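Local structure of OBody AM1L10 (Pyrobaculum aerophilum, 4GN3) at residues S55-Y60 against E100-E105. The protein is an OBody, an engineered OB-fold domain that probably serves as a binding scaffold recognising a partner protein. Numbering follows the deposited sequence. Where two conformers were deposited one is given.
Sequences SVYLEY and EIFPSE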
ATOM      1  N   SER B  55       5.436   9.561   4.658  1.00 20.48           N
ATOM      2  CA  SER B  55       5.239   8.527   3.653  1.00 21.44           C
ATOM      3  C   SER B  55       5.490   9.048   2.252  1.00 20.89           C
ATOM      4  O   SER B  55       4.885  10.031   1.822  1.00 20.37           O
ATOM      5  CB  SER B  55       3.813   7.973   3.725  1.00 22.11           C
ATOM      6  OG  SER B  55       3.585   7.279   4.940  1.00 25.73           O
ATOM      7  N   VAL B  56       6.383   8.360   1.550  1.00 20.90           N
ATOM      8  CA  VAL B  56       6.658   8.621   0.149  1.00 20.72           C
ATOM      9  C   VAL B  56       6.142   7.404  -0.616  1.00 21.18           C
ATOM     10  O   VAL B  56       6.625   6.285  -0.421  1.00 21.20           O
ATOM     11  CB  VAL B  56       8.171   8.835  -0.100  1.00 20.93           C
ATOM     12  CG1 VAL B  56       8.451   9.071  -1.577  1.00 20.13           C
ATOM     13  CG2 VAL B  56       8.691  10.003   0.731  1.00 20.37           C
ATOM     14  N   TYR B  57       5.154   7.607  -1.480  0.70 21.24           N
ATOM     15  CA  TYR B  57       4.586   6.455  -2.168  0.70 21.80           C
ATOM     16  C   TYR B  57       5.013   6.336  -3.620  0.70 22.02           C
ATOM     17  O   TYR B  57       5.183   7.328  -4.335  0.70 22.35           O
ATOM     18  CB  TYR B  57       3.064   6.394  -2.025  0.70 22.61           C
ATOM     19  CG  TYR B  57       2.304   7.288  -2.967  0.70 22.59           C
ATOM     20  CD1 TYR B  57       1.811   6.796  -4.176  0.70 22.79           C
ATOM     21  CD2 TYR B  57       2.064   8.620  -2.649  0.70 22.75           C
ATOM     22  CE1 TYR B  57       1.101   7.609  -5.040  0.70 23.27           C
ATOM     23  CE2 TYR B  57       1.349   9.443  -3.507  0.70 23.13           C
ATOM     24  CZ  TYR B  57       0.874   8.932  -4.698  0.70 23.45           C
ATOM     25  OH  TYR B  57       0.172   9.740  -5.557  0.70 23.66           O
ATOM     26  N   LEU B  58       5.180   5.093  -4.039  1.00 21.70           N
ATOM     27  CA  LEU B  58       5.474   4.773  -5.430  1.00 22.49           C
ATOM     28  C   LEU B  58       4.335   3.880  -5.898  1.00 22.86           C
ATOM     29  O   LEU B  58       3.949   2.940  -5.196  1.00 23.65           O
ATOM     30  CB  LEU B  58       6.827   4.066  -5.572  1.00 22.40           C
ATOM     31  CG  LEU B  58       8.084   4.906  -5.272  1.00 22.28           C
ATOM     32  CD1 LEU B  58       8.252   5.161  -3.780  1.00 21.64           C
ATOM     33  CD2 LEU B  58       9.313   4.200  -5.822  1.00 22.19           C
ATOM     34  N   GLU B  59       3.787   4.207  -7.063  1.00 23.09           N
ATOM     35  CA  GLU B  59       2.627   3.508  -7.605  1.00 23.84           C
ATOM     36  C   GLU B  59       2.904   3.171  -9.058  1.00 23.64           C
ATOM     37  O   GLU B  59       3.250   4.065  -9.848  1.00 23.61           O
ATOM     38  CB  GLU B  59       1.378   4.391  -7.476  1.00 25.63           C
ATOM     39  CG  GLU B  59       0.125   3.799  -8.108  1.00 27.42           C
ATOM     40  CD  GLU B  59      -1.046   4.770  -8.139  1.00 29.66           C
ATOM     41  OE1 GLU B  59      -1.021   5.780  -7.403  1.00 30.57           O
ATOM     42  OE2 GLU B  59      -2.001   4.511  -8.903  1.00 30.27           O
ATOM     43  N   TYR B  60       2.777   1.891  -9.409  1.00 23.13           N
ATOM     44  CA  TYR B  60       3.053   1.459 -10.775  1.00 25.04           C
ATOM     45  C   TYR B  60       2.196   2.216 -11.782  1.00 25.18           C
ATOM     46  O   TYR B  60       1.005   2.407 -11.564  1.00 24.34           O
ATOM     47  CB  TYR B  60       2.865  -0.053 -10.978  1.00 25.90           C
ATOM     48  CG  TYR B  60       3.222  -0.460 -12.398  1.00 26.75           C
ATOM     49  CD1 TYR B  60       2.234  -0.597 -13.379  1.00 27.00           C
ATOM     50  CD2 TYR B  60       4.553  -0.658 -12.771  1.00 27.42           C
ATOM     51  CE1 TYR B  60       2.562  -0.935 -14.681  1.00 27.76           C
ATOM     52  CE2 TYR B  60       4.894  -0.996 -14.072  1.00 27.84           C
ATOM     53  CZ  TYR B  60       3.895  -1.136 -15.019  1.00 28.24           C
ATOM     54  OH  TYR B  60       4.229  -1.470 -16.306  1.00 28.68           O
ATOM     55  N   GLU B 100       1.117  12.589   2.380  1.00 23.47           N
ATOM     56  CA  GLU B 100       2.165  11.788   1.754  1.00 23.80           C
ATOM     57  C   GLU B 100       2.882  12.592   0.667  1.00 22.49           C
ATOM     58  O   GLU B 100       2.458  13.706   0.322  1.00 22.42           O
ATOM     59  CB  GLU B 100       1.580  10.500   1.165  1.00 24.68           C
ATOM     60  CG  GLU B 100       0.585  10.756   0.041  1.00 26.12           C
ATOM     61  CD  GLU B 100      -0.305   9.564  -0.272  1.00 27.32           C
ATOM     62  OE1 GLU B 100      -1.270   9.725  -1.029  1.00 28.36           O
ATOM     63  OE2 GLU B 100      -0.032   8.456   0.211  1.00 28.23           O
ATOM     64  N   ILE B 101       3.956  12.013   0.132  1.00 21.46           N
ATOM     65  CA  ILE B 101       4.741  12.637  -0.935  1.00 21.40           C
ATOM     66  C   ILE B 101       4.801  11.740  -2.168  1.00 21.32           C
ATOM     67  O   ILE B 101       5.111  10.543  -2.080  1.00 21.47           O
ATOM     68  CB  ILE B 101       6.179  13.016  -0.469  1.00 20.98           C
ATOM     69  CG1 ILE B 101       6.124  14.066   0.654  1.00 21.02           C
ATOM     70  CG2 ILE B 101       7.005  13.530  -1.643  1.00 21.61           C
ATOM     71  CD1 ILE B 101       7.450  14.330   1.359  1.00 20.52           C
ATOM     72  N   PHE B 102       4.494  12.338  -3.317  1.00 20.90           N
ATOM     73  CA  PHE B 102       4.597  11.675  -4.605  1.00 22.28           C
ATOM     74  C   PHE B 102       5.938  12.117  -5.190  1.00 21.31           C
ATOM     75  O   PHE B 102       6.081  13.274  -5.574  1.00 19.99           O
ATOM     76  CB  PHE B 102       3.422  12.109  -5.496  1.00 24.70           C
ATOM     77  CG  PHE B 102       3.319  11.357  -6.795  1.00 27.94           C
ATOM     78  CD1 PHE B 102       3.179   9.968  -6.810  1.00 29.70           C
ATOM     79  CD2 PHE B 102       3.329  12.041  -8.011  1.00 30.34           C
ATOM     80  CE1 PHE B 102       3.068   9.277  -8.012  1.00 30.04           C
ATOM     81  CE2 PHE B 102       3.223  11.356  -9.218  1.00 30.86           C
ATOM     82  CZ  PHE B 102       3.091   9.972  -9.215  1.00 31.42           C
ATOM     83  N   PRO B 103       6.931  11.204  -5.236  1.00 21.62           N
ATOM     84  CA  PRO B 103       8.305  11.614  -5.543  1.00 21.55           C
ATOM     85  C   PRO B 103       8.605  11.821  -7.030  1.00 22.02           C
ATOM     86  O   PRO B 103       8.083  11.107  -7.884  1.00 22.95           O
ATOM     87  CB  PRO B 103       9.136  10.440  -5.014  1.00 21.14           C
ATOM     88  CG  PRO B 103       8.257   9.250  -5.214  1.00 21.08           C
ATOM     89  CD  PRO B 103       6.831   9.744  -5.035  1.00 21.20           C
ATOM     90  N   SER B 104       9.468  12.786  -7.321  1.00 22.56           N
ATOM     91  CA  SER B 104      10.086  12.886  -8.641  1.00 23.72           C
ATOM     92  C   SER B 104      11.565  12.499  -8.579  1.00 23.95           C
ATOM     93  O   SER B 104      12.140  12.055  -9.573  1.00 25.99           O
ATOM     94  CB  SER B 104       9.931  14.291  -9.212  1.00 23.14           C
ATOM     95  OG  SER B 104      10.512  15.253  -8.343  1.00 23.14           O
ATOM     96  N   GLU B 105      12.178  12.674  -7.414  1.00 24.37           N
ATOM     97  CA  GLU B 105      13.589  12.332  -7.231  1.00 24.49           C
ATOM     98  C   GLU B 105      13.809  11.575  -5.924  1.00 23.36           C
ATOM     99  O   GLU B 105      13.286  11.969  -4.876  1.00 22.37           O
ATOM    100  CB  GLU B 105      14.455  13.599  -7.231  1.00 25.56           C
ATOM    101  CG  GLU B 105      14.479  14.378  -8.537  1.00 27.48           C
ATOM    102  CD  GLU B 105      15.230  15.701  -8.419  1.00 29.64           C
ATOM    103  OE1 GLU B 105      14.954  16.613  -9.225  1.00 31.07           O
ATOM    104  OE2 GLU B 105      16.082  15.844  -7.513  1.00 29.96           O
TER
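Tyr-57 lays its ring between two side chains of strand 100-103, Glu-100 at one flank and Phe-102 at the other. Its CG sits between the backbone N and the carbonyl carbon (chi1 81°), which brings the ring beside them. Tyr-57 CD2 meets the carboxylate carbon CD of Glu-100 at 3.5 Å, ring and carboxylate planes 38° apart, and Tyr-57 CZ lies 3.3 Å from Phe-102 CD1. The Tyr-57 hydroxyl hydrogen-bonds Glu-87 and Lys-62. Two backbone hydrogen bonds join the parallel strands of this OB-fold: Ile-101 N to Ser-55 O (2.8 Å) and Tyr-57 N to Ile-101 O (3.0 Å). Pro-103 falls where the next N-H of the ladder would reach Tyr-57 O; proline has none, and this buried oxygen has no partner in the model. On the opposite face of the sheet, Val-56 CG1 packs 3.6 Å from Pro-103 CG. Outside the two strands, Glu-100 pairs with a basic side chain of the other protein's chain; an alanine here would probably leave that charge without its mate and uncover one flank of the tyrosine ring. Val-56 and Pro-103 thus pack toward the interior, while on the other face Tyr-57 meets a basic side chain of the bound protein in a cation-pi contact.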